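Local coordinates for protein tyrosinase (PDB 6JU8) that probably oxidises L-tyrosine and L-dopa to L-dopaquinone with molecular oxygen, using a pair of copper ions held by histidines in its central domain, at residues I22-D25 with L31-T34; Y64-G69 with T76-V81; Y198-Q203 with A366-I371; F288-T293 with M326-I331; A384-Q387 with G392-F395. The protein carries 1 engineered substitution. All coordinates share one frame; numbering follows the deposited sequence.

Interaction 1: residues I22-D25 with L31-T34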
# COMPACT_ATOMS: atom_id res chain seq x y z
N ILE A 22 3.33 -32.48 0.28
CA ILE A 22 2.09 -31.73 0.06
C ILE A 22 2.32 -30.24 -0.09
O ILE A 22 3.13 -29.57 0.57
CB ILE A 22 1.09 -32.00 1.20
CG1 ILE A 22 1.45 -31.32 2.52
CG2 ILE A 22 0.92 -33.50 1.42
CD1 ILE A 22 0.31 -31.33 3.52
N ARG A 23 1.53 -29.67 -1.01
CA ARG A 23 1.36 -28.23 -1.16
C ARG A 23 0.40 -27.77 -0.07
O ARG A 23 -0.77 -28.20 -0.11
CB ARG A 23 0.81 -27.92 -2.56
CG ARG A 23 1.85 -28.09 -3.66
CD ARG A 23 1.22 -27.94 -5.04
NE ARG A 23 2.25 -27.97 -6.09
CZ ARG A 23 1.98 -27.75 -7.37
NH1 ARG A 23 0.72 -27.50 -7.74
NH2 ARG A 23 2.94 -27.79 -8.29
N LYS A 24 0.89 -26.94 0.84
CA LYS A 24 0.12 -26.51 2.01
C LYS A 24 -0.59 -25.19 1.79
O LYS A 24 -0.21 -24.39 0.94
CB LYS A 24 1.09 -26.37 3.20
CG LYS A 24 1.71 -27.71 3.58
CD LYS A 24 2.72 -27.53 4.73
CE LYS A 24 3.05 -28.86 5.37
NZ LYS A 24 4.04 -28.67 6.47
N ASP A 25 -1.63 -24.94 2.59
CA ASP A 25 -2.29 -23.64 2.62
C ASP A 25 -1.28 -22.61 3.10
O ASP A 25 -0.63 -22.78 4.12
CB ASP A 25 -3.49 -23.74 3.56
CG ASP A 25 -4.26 -22.46 3.77
OD1 ASP A 25 -3.65 -21.40 4.01
OD2 ASP A 25 -5.51 -22.55 3.75
N LEU A 31 2.01 -19.70 9.40
CA LEU A 31 1.91 -19.78 10.87
C LEU A 31 2.73 -20.95 11.40
O LEU A 31 3.33 -20.82 12.46
CB LEU A 31 0.43 -19.91 11.28
CG LEU A 31 -0.43 -18.71 10.87
CD1 LEU A 31 -1.90 -18.94 11.16
CD2 LEU A 31 0.04 -17.42 11.53
N GLU A 32 2.79 -22.07 10.70
CA GLU A 32 3.64 -23.18 11.14
C GLU A 32 5.10 -22.71 11.20
O GLU A 32 5.86 -23.04 12.11
CB GLU A 32 3.55 -24.37 10.19
CG GLU A 32 2.28 -25.15 10.00
CD GLU A 32 2.31 -26.12 8.82
OE1 GLU A 32 3.36 -26.44 8.22
OE2 GLU A 32 1.21 -26.60 8.46
N GLN A 33 5.51 -21.95 10.18
CA GLN A 33 6.89 -21.49 10.09
C GLN A 33 7.22 -20.52 11.22
O GLN A 33 8.37 -20.50 11.64
CB GLN A 33 7.15 -20.83 8.73
CG GLN A 33 7.09 -21.81 7.56
CD GLN A 33 8.33 -22.70 7.54
OE1 GLN A 33 9.43 -22.17 7.42
NE2 GLN A 33 8.13 -24.00 7.71
N THR A 34 6.27 -19.70 11.67
CA THR A 34 6.57 -18.56 12.51
C THR A 34 5.90 -18.58 13.88
O THR A 34 6.29 -17.76 14.72
CB THR A 34 6.14 -17.22 11.85
OG1 THR A 34 4.72 -17.22 11.61
CG2 THR A 34 6.85 -17.04 10.52
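A surface salt bridge ties the chain just ahead of helix 26-34 to the last turn of that same helix, and Lys24 and Glu32 make it. The ammonium NZ of Lys24 donates to OE1 of Glu32 across 2.9 Å and takes the syn lone pair, the one on the side of the second carboxylate oxygen. Glu32 OE2 stays 4.0 Å from Lys24 NZ, so one oxygen carries the bond. The two side chains meet at about a right angle: CD of Lys24 also passes 3.7 Å from Glu32 OE1, which lays part of the aliphatic chain against the carboxylate. The backbones stay well apart, 10.3 Å between the CA atoms of Lys24 and Glu32; with CG beside the backbone N in both residues (chi1 near -65°), the chains, extended beyond CG, span the gap.

The neighbours of Lys24 are tied inward. Arg23 forms a salt bridge with Glu115 of helix 103-129, while Asp25 pairs with Arg154 and accepts a hydrogen bond from Asp27 N. Asp25 is thus the N-cap, and the whole is an N-capped surface helix whose last turn is joined by a salt bridge to the residue just before the cap.

Interaction 2: residues Y64-G69 with T76-V81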
# COMPACT_ATOMS: atom_id res chain seq x y z
N TYR A 64 12.50 -14.58 -13.01
CA TYR A 64 11.08 -14.39 -12.75
C TYR A 64 10.36 -13.70 -13.90
O TYR A 64 9.27 -14.11 -14.33
CB TYR A 64 10.92 -13.57 -11.46
CG TYR A 64 9.46 -13.46 -11.02
CD1 TYR A 64 8.89 -14.41 -10.17
CD2 TYR A 64 8.68 -12.40 -11.46
CE1 TYR A 64 7.57 -14.30 -9.77
CE2 TYR A 64 7.35 -12.28 -11.08
CZ TYR A 64 6.81 -13.24 -10.24
OH TYR A 64 5.49 -13.12 -9.86
N PHE A 65 10.98 -12.64 -14.43
CA PHE A 65 10.35 -11.91 -15.51
C PHE A 65 10.04 -12.85 -16.68
O PHE A 65 8.96 -12.86 -17.25
CB PHE A 65 11.23 -10.75 -16.01
CG PHE A 65 10.56 -9.95 -17.10
CD1 PHE A 65 10.55 -10.40 -18.42
CD2 PHE A 65 9.92 -8.75 -16.80
CE1 PHE A 65 9.91 -9.69 -19.43
CE2 PHE A 65 9.28 -8.04 -17.80
CZ PHE A 65 9.29 -8.49 -19.10
N ARG A 66 11.02 -13.67 -17.07
CA ARG A 66 10.80 -14.53 -18.23
C ARG A 66 9.82 -15.65 -17.94
O ARG A 66 9.07 -16.06 -18.84
CB ARG A 66 12.14 -15.08 -18.73
CG ARG A 66 13.09 -14.04 -19.30
CD ARG A 66 12.64 -13.47 -20.64
NE ARG A 66 12.36 -14.50 -21.65
CZ ARG A 66 13.28 -15.17 -22.31
NH1 ARG A 66 14.58 -14.97 -22.08
NH2 ARG A 66 12.93 -16.09 -23.21
N LEU A 67 9.80 -16.19 -16.73
CA LEU A 67 8.79 -17.20 -16.37
C LEU A 67 7.39 -16.62 -16.37
O LEU A 67 6.47 -17.22 -16.96
CB LEU A 67 9.12 -17.79 -14.99
CG LEU A 67 10.40 -18.62 -14.97
CD1 LEU A 67 10.78 -18.93 -13.53
CD2 LEU A 67 10.20 -19.91 -15.77
N ALA A 68 7.21 -15.44 -15.78
CA ALA A 68 5.94 -14.73 -15.87
C ALA A 68 5.59 -14.39 -17.32
O ALA A 68 4.42 -14.38 -17.71
CB ALA A 68 5.99 -13.47 -15.03
N GLY A 69 6.61 -14.11 -18.14
CA GLY A 69 6.38 -13.75 -19.52
C GLY A 69 5.82 -14.89 -20.34
O GLY A 69 5.22 -14.65 -21.39
N THR A 76 6.95 -13.04 -26.09
CA THR A 76 8.18 -13.46 -26.73
C THR A 76 8.34 -14.99 -26.68
O THR A 76 7.58 -15.69 -26.05
CB THR A 76 9.43 -12.85 -26.07
OG1 THR A 76 9.61 -13.45 -24.78
CG2 THR A 76 9.31 -11.35 -25.86
N GLU A 77 9.41 -15.46 -27.32
CA GLU A 77 9.84 -16.84 -27.24
C GLU A 77 10.17 -17.23 -25.81
O GLU A 77 10.53 -16.40 -24.98
CB GLU A 77 11.05 -17.10 -28.14
CG GLU A 77 12.37 -16.61 -27.59
CD GLU A 77 13.08 -17.57 -26.67
OE1 GLU A 77 13.07 -18.82 -26.78
OE2 GLU A 77 13.72 -17.05 -25.75
N TRP A 78 10.00 -18.53 -25.54
CA TRP A 78 10.51 -19.12 -24.31
C TRP A 78 10.93 -20.55 -24.62
O TRP A 78 10.23 -21.25 -25.36
CB TRP A 78 9.47 -19.07 -23.18
CG TRP A 78 10.09 -19.51 -21.88
CD1 TRP A 78 10.81 -18.76 -21.01
CD2 TRP A 78 10.03 -20.83 -21.31
NE1 TRP A 78 11.22 -19.52 -19.95
CE2 TRP A 78 10.75 -20.79 -20.09
CE3 TRP A 78 9.43 -22.03 -21.71
CZ2 TRP A 78 10.90 -21.91 -19.26
CZ3 TRP A 78 9.59 -23.13 -20.89
CH2 TRP A 78 10.30 -23.06 -19.70
N ASP A 79 12.06 -20.97 -24.08
CA ASP A 79 12.57 -22.33 -24.26
C ASP A 79 12.61 -22.76 -25.72
O ASP A 79 12.39 -23.92 -26.07
CB ASP A 79 11.80 -23.36 -23.43
CG ASP A 79 12.68 -24.53 -23.01
OD1 ASP A 79 13.92 -24.34 -22.92
OD2 ASP A 79 12.13 -25.62 -22.78
N GLY A 80 12.95 -21.81 -26.60
CA GLY A 80 13.12 -22.16 -28.00
C GLY A 80 11.83 -22.27 -28.78
O GLY A 80 11.86 -22.62 -29.96
N VAL A 81 10.71 -21.95 -28.12
CA VAL A 81 9.40 -21.99 -28.76
C VAL A 81 9.01 -20.56 -29.13
O VAL A 81 8.99 -19.69 -28.24
CB VAL A 81 8.36 -22.57 -27.79
CG1 VAL A 81 7.00 -22.68 -28.48
CG2 VAL A 81 8.81 -23.89 -27.20
O HOH W 1 7.46 -16.10 -23.25
O HOH W 2 6.63 -13.14 -23.17
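Arg66, on helix 64-69, folds its side chain around to grip Glu77 in the loop that follows. Bends at chi2 (-71°) and chi3 (-53°) curl the chain and bring NH2 to two oxygens of one residue. The straighter bond goes to the backbone O of Glu77, 3.0 Å from Arg66 NH2, with the donor above the carbonyl plane. The other is a salt bridge to Glu77 OE2, 2.8 Å from Arg66 NH2, whose hydrogen bond is weak because it is bent. Glu77 is folded too: CG sits between the backbone N and the carbonyl carbon, and the chain bends again at chi2, which turns the carboxylate back toward the arginine. Glu77 OE1, just ahead of the type I' turn Trp78-Val81, accepts from Gly80 N at 3.0 Å.

Trp78 holds its ring near the helix, CD1 lying 3.9 Å from Arg66 O and CZ2 4.1 Å from Leu67 CD2; its NE1 donates to Gln61 O. Two waters lie between Gly69 O and Thr76, one close to Thr76 O and the other accepting from Thr76 N. With Arg66 NH1 bound to Leu58 O, the buried guanidinium has both carbonyl and carboxylate partners, and Glu77 would balance its charge while also holding the turn.

Interaction 3: residues Y198-Q203 with A366-I371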
# COMPACT_ATOMS: atom_id res chain seq x y z
N TYR A 198 5.46 -10.01 -2.02
CA TYR A 198 4.62 -8.82 -1.88
C TYR A 198 4.31 -8.14 -3.19
O TYR A 198 3.24 -7.57 -3.38
CB TYR A 198 5.33 -7.86 -0.94
CG TYR A 198 4.74 -6.55 -0.56
CD1 TYR A 198 3.60 -6.49 0.24
CD2 TYR A 198 5.31 -5.35 -0.96
CE1 TYR A 198 3.04 -5.29 0.62
CE2 TYR A 198 4.77 -4.13 -0.58
CZ TYR A 198 3.64 -4.11 0.21
OH TYR A 198 3.10 -2.90 0.59
N ARG A 199 5.28 -8.18 -4.10
CA ARG A 199 5.20 -7.49 -5.37
C ARG A 199 6.37 -7.96 -6.23
O ARG A 199 7.27 -8.61 -5.68
CB ARG A 199 5.23 -5.96 -5.26
CG ARG A 199 6.47 -5.37 -4.64
CD ARG A 199 7.59 -5.02 -5.62
NE ARG A 199 8.61 -4.24 -4.89
CZ ARG A 199 8.50 -2.93 -4.73
NH1 ARG A 199 7.44 -2.30 -5.24
NH2 ARG A 199 9.42 -2.26 -4.06
N PHE A 200 6.35 -7.59 -7.50
CA PHE A 200 7.53 -7.77 -8.34
C PHE A 200 7.79 -6.45 -9.06
O PHE A 200 6.84 -5.82 -9.57
CB PHE A 200 7.34 -8.91 -9.35
CG PHE A 200 8.48 -8.99 -10.36
CD1 PHE A 200 9.73 -9.41 -9.94
CD2 PHE A 200 8.27 -8.66 -11.68
CE1 PHE A 200 10.78 -9.48 -10.85
CE2 PHE A 200 9.31 -8.72 -12.61
CZ PHE A 200 10.56 -9.15 -12.18
N GLN A 201 9.06 -6.03 -9.09
CA GLN A 201 9.38 -4.84 -9.87
C GLN A 201 10.66 -5.06 -10.67
O GLN A 201 11.50 -5.88 -10.28
CB GLN A 201 9.50 -3.59 -9.00
CG GLN A 201 10.71 -3.60 -8.06
CD GLN A 201 10.83 -2.28 -7.30
OE1 GLN A 201 10.28 -1.27 -7.72
NE2 GLN A 201 11.51 -2.32 -6.17
N MET A 202 10.72 -4.32 -11.77
CA MET A 202 11.98 -4.26 -12.51
C MET A 202 12.76 -3.05 -12.02
O MET A 202 12.41 -2.35 -11.06
CB MET A 202 11.69 -4.21 -14.01
CG MET A 202 11.05 -5.51 -14.57
SD MET A 202 12.15 -6.94 -14.39
CE MET A 202 13.05 -6.81 -15.94
N GLN A 203 13.89 -2.76 -12.65
CA GLN A 203 14.75 -1.64 -12.23
C GLN A 203 14.47 -0.38 -13.05
O GLN A 203 15.11 0.66 -12.89
CB GLN A 203 16.21 -2.05 -12.38
CG GLN A 203 16.68 -3.13 -11.42
CD GLN A 203 18.06 -3.65 -11.77
OE1 GLN A 203 18.18 -4.70 -12.42
NE2 GLN A 203 19.11 -2.93 -11.37
N ALA A 366 -0.88 -10.42 -15.57
CA ALA A 366 -1.22 -10.94 -14.26
C ALA A 366 -0.11 -11.78 -13.65
O ALA A 366 0.05 -11.78 -12.41
CB ALA A 366 -2.49 -11.77 -14.38
N ALA A 367 0.64 -12.52 -14.46
CA ALA A 367 1.64 -13.44 -13.91
C ALA A 367 2.81 -12.70 -13.27
O ALA A 367 3.57 -13.31 -12.51
CB ALA A 367 2.11 -14.41 -15.00
N TYR A 368 2.95 -11.38 -13.49
CA TYR A 368 4.04 -10.64 -12.84
C TYR A 368 3.78 -10.52 -11.35
O TYR A 368 4.72 -10.39 -10.56
CB TYR A 368 4.30 -9.27 -13.51
CG TYR A 368 4.85 -9.54 -14.88
CD1 TYR A 368 6.17 -9.93 -15.06
CD2 TYR A 368 4.05 -9.46 -16.01
CE1 TYR A 368 6.67 -10.20 -16.33
CE2 TYR A 368 4.54 -9.76 -17.27
CZ TYR A 368 5.84 -10.13 -17.44
OH TYR A 368 6.35 -10.45 -18.67
N ASP A 369 2.50 -10.53 -10.93
CA ASP A 369 2.23 -10.38 -9.50
C ASP A 369 2.49 -11.71 -8.81
O ASP A 369 1.86 -12.71 -9.23
CB ASP A 369 0.78 -9.94 -9.27
CG ASP A 369 0.51 -9.58 -7.82
OD1 ASP A 369 1.03 -10.33 -6.94
OD2 ASP A 369 -0.24 -8.61 -7.57
N PRO A 370 3.36 -11.80 -7.82
CA PRO A 370 3.66 -13.11 -7.21
C PRO A 370 2.45 -13.86 -6.68
O PRO A 370 2.51 -15.09 -6.55
CB PRO A 370 4.62 -12.73 -6.07
CG PRO A 370 5.34 -11.51 -6.62
CD PRO A 370 4.24 -10.71 -7.28
N ILE A 371 1.34 -13.19 -6.32
CA ILE A 371 0.16 -13.94 -5.90
C ILE A 371 -0.44 -14.78 -7.03
O ILE A 371 -1.19 -15.73 -6.76
CB ILE A 371 -0.92 -13.03 -5.29
CG1 ILE A 371 -1.85 -13.84 -4.39
CG2 ILE A 371 -1.65 -12.23 -6.35
CD1 ILE A 371 -2.91 -13.03 -3.67
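Phe200 reaches from the loop 198-203 into the turn ahead of helix 371-389, and each part of its side chain finds a partner there. At the root, CB lies only 3.2 Å from Tyr368 O and 4.1 Å from Pro370 CD. CG is anti to the backbone N (chi1 172°), which carries the ring along the Tyr368 side of the turn. Of the Phe200 ring atoms, CG and CD2 are still 4.0 and 4.1 Å from Tyr368 O, and CE2 then meets CD1 of the Tyr368 ring at 4.2 Å, the two side chains passing at an oblique angle. The ring also meets that of Tyr64 on helix 64-69.

Pro370 fits against the backbone beside Phe200: its CG is 3.6 Å from Arg199 O and its CD is 3.8 Å from Phe200 N. That N donates to Thr237 OG1, so the proline packs beside a backbone already held. OD1 of Asp369 accepts from Ile371 N at 2.9 Å, a capping bond, while OD2 pairs with Lys239.

No hydrogen bond joins the two segments. Tyr368 O, approached by CB of Phe200, accepts instead from Tyr64 OH, and Tyr368 OH bonds to Ala73 O. The contact therefore rests on aromatic and proline packing, while Phe200 N, Tyr368 O and Tyr368 OH find their hydrogen bonds elsewhere in the chain.

Interaction 4: residues F288-T293 with M326-I331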
# COMPACT_ATOMS: atom_id res chain seq x y z
N PHE A 288 -17.88 -24.01 -3.10
CA PHE A 288 -18.59 -25.20 -2.63
C PHE A 288 -19.46 -25.82 -3.71
O PHE A 288 -19.42 -27.03 -3.93
CB PHE A 288 -19.44 -24.83 -1.41
CG PHE A 288 -20.18 -26.01 -0.81
CD1 PHE A 288 -19.54 -26.99 -0.09
CD2 PHE A 288 -21.54 -26.13 -1.03
CE1 PHE A 288 -20.24 -28.08 0.44
CE2 PHE A 288 -22.24 -27.18 -0.48
CZ PHE A 288 -21.61 -28.17 0.27
N ARG A 289 -20.23 -24.98 -4.41
CA ARG A 289 -21.09 -25.50 -5.48
C ARG A 289 -20.25 -26.13 -6.59
O ARG A 289 -20.63 -27.15 -7.16
CB ARG A 289 -21.91 -24.32 -6.03
CG ARG A 289 -22.99 -23.85 -5.05
CD ARG A 289 -23.73 -22.65 -5.64
NE ARG A 289 -24.69 -22.12 -4.66
CZ ARG A 289 -25.85 -21.58 -4.94
NH1 ARG A 289 -26.27 -21.45 -6.19
NH2 ARG A 289 -26.62 -21.15 -3.95
N LEU A 290 -19.09 -25.55 -6.91
CA LEU A 290 -18.22 -26.09 -7.95
C LEU A 290 -17.81 -27.51 -7.62
O LEU A 290 -17.76 -28.39 -8.49
CB LEU A 290 -16.96 -25.24 -8.10
CG LEU A 290 -15.97 -25.77 -9.15
CD1 LEU A 290 -16.52 -25.65 -10.56
CD2 LEU A 290 -14.63 -25.04 -9.02
N LEU A 291 -17.48 -27.74 -6.35
CA LEU A 291 -16.93 -29.01 -5.92
C LEU A 291 -17.99 -30.06 -5.62
O LEU A 291 -17.63 -31.25 -5.52
CB LEU A 291 -16.06 -28.79 -4.67
CG LEU A 291 -14.87 -27.86 -4.85
CD1 LEU A 291 -14.13 -27.66 -3.55
CD2 LEU A 291 -13.91 -28.36 -5.95
N THR A 292 -19.26 -29.66 -5.47
CA THR A 292 -20.26 -30.61 -5.00
C THR A 292 -21.44 -30.77 -5.96
O THR A 292 -22.26 -31.65 -5.72
CB THR A 292 -20.83 -30.19 -3.63
OG1 THR A 292 -21.42 -28.89 -3.72
CG2 THR A 292 -19.72 -30.16 -2.58
N THR A 293 -21.55 -29.96 -7.00
CA THR A 293 -22.67 -30.10 -7.95
C THR A 293 -22.49 -31.38 -8.75
O THR A 293 -21.49 -31.56 -9.43
CB THR A 293 -22.78 -28.88 -8.87
OG1 THR A 293 -23.12 -27.71 -8.11
CG2 THR A 293 -23.88 -29.07 -9.91
N MET A 326 -21.09 -22.08 -11.16
CA MET A 326 -20.16 -21.41 -12.06
C MET A 326 -18.92 -22.28 -12.26
O MET A 326 -18.42 -22.86 -11.29
CB MET A 326 -19.78 -20.06 -11.46
CG MET A 326 -18.79 -19.26 -12.28
SD MET A 326 -18.53 -17.63 -11.56
CE MET A 326 -20.10 -16.83 -11.86
N ASN A 327 -18.42 -22.40 -13.49
CA ASN A 327 -17.27 -23.26 -13.77
C ASN A 327 -15.97 -22.72 -13.14
O ASN A 327 -15.86 -21.57 -12.72
CB ASN A 327 -17.14 -23.44 -15.28
CG ASN A 327 -16.73 -22.18 -16.00
OD1 ASN A 327 -15.58 -21.77 -15.94
ND2 ASN A 327 -17.68 -21.55 -16.71
N LEU A 328 -14.96 -23.59 -13.10
CA LEU A 328 -13.68 -23.28 -12.49
C LEU A 328 -13.01 -22.03 -13.08
O LEU A 328 -12.50 -21.15 -12.37
CB LEU A 328 -12.72 -24.46 -12.71
CG LEU A 328 -11.29 -24.26 -12.20
CD1 LEU A 328 -11.26 -24.42 -10.68
CD2 LEU A 328 -10.35 -25.25 -12.88
N GLU A 329 -13.02 -21.94 -14.41
CA GLU A 329 -12.31 -20.83 -15.06
C GLU A 329 -13.02 -19.51 -14.76
O GLU A 329 -12.34 -18.51 -14.49
CB GLU A 329 -12.24 -21.06 -16.56
CG GLU A 329 -11.38 -20.03 -17.28
CD GLU A 329 -11.16 -20.33 -18.75
OE1 GLU A 329 -11.81 -21.21 -19.35
OE2 GLU A 329 -10.31 -19.62 -19.32
N ALA A 330 -14.34 -19.50 -14.79
CA ALA A 330 -15.13 -18.29 -14.49
C ALA A 330 -14.88 -17.84 -13.07
O ALA A 330 -14.74 -16.64 -12.79
CB ALA A 330 -16.61 -18.59 -14.76
N ILE A 331 -14.89 -18.76 -12.10
CA ILE A 331 -14.60 -18.36 -10.72
C ILE A 331 -13.20 -17.74 -10.66
O ILE A 331 -12.97 -16.67 -10.10
CB ILE A 331 -14.69 -19.53 -9.73
CG1 ILE A 331 -16.14 -20.05 -9.62
CG2 ILE A 331 -14.16 -19.13 -8.36
CD1 ILE A 331 -16.30 -21.29 -8.75
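Leu290, near the end of helix 283-292, overlaps the start of helix 328-340 with both of its methyl branches. CD1 points at backbone, lying 3.5 Å from Met326 O and 3.6 Å from Leu328 N, so it covers the peptide links that lead into the helix. CD2 goes to side chain, 3.8 Å from Leu328 CD1. Both leucines have CG anti to the backbone N (chi1 178° for Leu290), and the two side chains cross at a slant. Lower on Leu290, CB touches CD1 of Ile331 at 4.1 Å, one turn further along, so Leu290 meets Leu328 and Ile331 together.

The helix start it packs against is capped by Asn327, whose OD1 accepts from Ala330 N at 2.8 Å, with the donor above the plane of the amide carbonyl. On the other side, helix 283-292 ends with two threonine hydroxyls turned back onto it: Thr292 OG1 donates to Phe288 O, and Thr293 OG1 donates to Arg289 O at 2.7 Å. Arg289 O also receives Thr293 N, and the two donors come from opposite faces of its plane.

Leu328 packs further against Ile379 and Thr383 of helix 371-389. His332, a copper ligand, directly follows Ile331, and His376 is carried by helix 371-389; this is apolar helix packing behind one copper site of the di-copper tyrosinase fold.

Interaction 5: residues A384-Q387 with G392-F395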
# COMPACT_ATOMS: atom_id res chain seq x y z
N ALA A 384 -7.79 -30.88 -8.78
CA ALA A 384 -7.50 -32.20 -8.22
C ALA A 384 -8.64 -32.68 -7.35
O ALA A 384 -9.01 -33.86 -7.38
CB ALA A 384 -6.20 -32.10 -7.40
N ILE A 385 -9.25 -31.79 -6.55
CA ILE A 385 -10.44 -32.18 -5.76
C ILE A 385 -11.56 -32.67 -6.66
O ILE A 385 -12.16 -33.73 -6.45
CB ILE A 385 -10.95 -31.01 -4.90
CG1 ILE A 385 -9.92 -30.60 -3.84
CG2 ILE A 385 -12.30 -31.36 -4.27
CD1 ILE A 385 -10.20 -29.26 -3.19
N TRP A 386 -11.85 -31.86 -7.70
CA TRP A 386 -12.98 -32.20 -8.56
C TRP A 386 -12.68 -33.50 -9.28
O TRP A 386 -13.58 -34.35 -9.42
CB TRP A 386 -13.25 -31.05 -9.54
CG TRP A 386 -14.49 -31.25 -10.34
CD1 TRP A 386 -15.74 -30.80 -9.97
CD2 TRP A 386 -14.67 -31.93 -11.59
NE1 TRP A 386 -16.66 -31.15 -10.92
CE2 TRP A 386 -16.03 -31.85 -11.93
CE3 TRP A 386 -13.80 -32.59 -12.47
CZ2 TRP A 386 -16.58 -32.40 -13.10
CZ3 TRP A 386 -14.35 -33.14 -13.63
CH2 TRP A 386 -15.70 -33.05 -13.94
N GLN A 387 -11.44 -33.71 -9.73
CA GLN A 387 -11.10 -34.98 -10.38
C GLN A 387 -11.35 -36.16 -9.42
O GLN A 387 -11.85 -37.20 -9.83
CB GLN A 387 -9.65 -35.01 -10.82
CG GLN A 387 -9.29 -34.12 -12.00
CD GLN A 387 -7.81 -34.28 -12.28
OE1 GLN A 387 -7.00 -33.41 -11.92
NE2 GLN A 387 -7.41 -35.40 -12.86
N GLY A 392 -13.13 -40.31 -14.08
CA GLY A 392 -13.59 -40.64 -15.42
C GLY A 392 -14.04 -39.44 -16.24
O GLY A 392 -14.17 -39.58 -17.46
N SER A 393 -14.25 -38.30 -15.58
CA SER A 393 -14.64 -37.09 -16.31
C SER A 393 -13.40 -36.33 -16.74
O SER A 393 -12.82 -35.58 -15.95
CB SER A 393 -15.52 -36.20 -15.43
OG SER A 393 -16.74 -36.85 -15.09
N TRP A 394 -12.95 -36.54 -17.97
CA TRP A 394 -11.64 -36.06 -18.39
C TRP A 394 -11.58 -36.01 -19.92
O TRP A 394 -11.39 -37.03 -20.59
CB TRP A 394 -10.53 -36.99 -17.90
CG TRP A 394 -9.13 -36.53 -18.21
CD1 TRP A 394 -8.31 -36.95 -19.20
CD2 TRP A 394 -8.40 -35.53 -17.48
NE1 TRP A 394 -7.11 -36.29 -19.15
CE2 TRP A 394 -7.13 -35.41 -18.10
CE3 TRP A 394 -8.67 -34.72 -16.37
CZ2 TRP A 394 -6.14 -34.53 -17.65
CZ3 TRP A 394 -7.71 -33.84 -15.90
CH2 TRP A 394 -6.47 -33.76 -16.56
N PHE A 395 -11.81 -34.83 -20.48
CA PHE A 395 -11.68 -34.61 -21.91
C PHE A 395 -12.47 -35.61 -22.73
O PHE A 395 -12.04 -35.93 -23.85
CB PHE A 395 -10.20 -34.58 -22.35
CG PHE A 395 -9.43 -33.40 -21.78
CD1 PHE A 395 -8.78 -33.47 -20.54
CD2 PHE A 395 -9.37 -32.20 -22.46
CE1 PHE A 395 -8.10 -32.40 -20.00
CE2 PHE A 395 -8.68 -31.12 -21.95
CZ PHE A 395 -8.04 -31.20 -20.70
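Trp386 and Gln387, neighbours on helix 371-389, reach the returning loop 392-395 with the ends of their side chains. The six-membered ring of Trp386 meets Ser393: its CH2 is 3.5 Å from Ser393 CB, and its CZ3 is 3.7 Å from Ser393 O. Gln387 sets its amide against the Trp394 ring, approaching obliquely, with NE2 3.4 Å from Trp394 CZ3 and the amide and indole planes 27° apart. No hydrogen bond crosses between the segments; the contact is van der Waals packing of flat groups and a serine CB.

The next shell holds these groups in place. The Gln387 amide is fixed at both atoms, OE1 accepting from Arg108 NH1 and NE2 donating to Lys430 O, which sets its rotation against the indole. Trp394 NE1 donates to Asp427 OD1. On one face of its indole lies Phe395 CD1, 3.4 Å above the plane, while Trp298 meets the same ring. The Trp386 ring, for its part, is stacked with that of Phe301.

Further out, Thr105 of helix 103-129 touches Trp394. Ser393 and Trp394 fold the chain back over the C-terminal turns of helix 371-389, which carries the copper ligand His376 in the four-helix core of the di-copper fold.

Overall arrangement
Interactions 2, 3 and 4 lie within the central tyrosinase domain, and interaction 5 begins on helix 371-389. Interactions 2 and 3, with centres 15 Å apart, touch through Tyr64, whose hydroxyl reaches backbone oxygens of the turn 366-371. Interactions 4 and 5, with centres 13 Å apart, also touch, as helix 283-292 meets helix 371-389. Centres of one pair lie about 28 to 31 Å from those of the other, on opposite sides of the chain centre for most pairings, and interaction 4 is nested in the long loop closed by interaction 3. Interaction 1 comes first along the chain and touches none of the others. Helix 371-389 thus runs from one cluster to the other, joining their packing through a helix of the copper site.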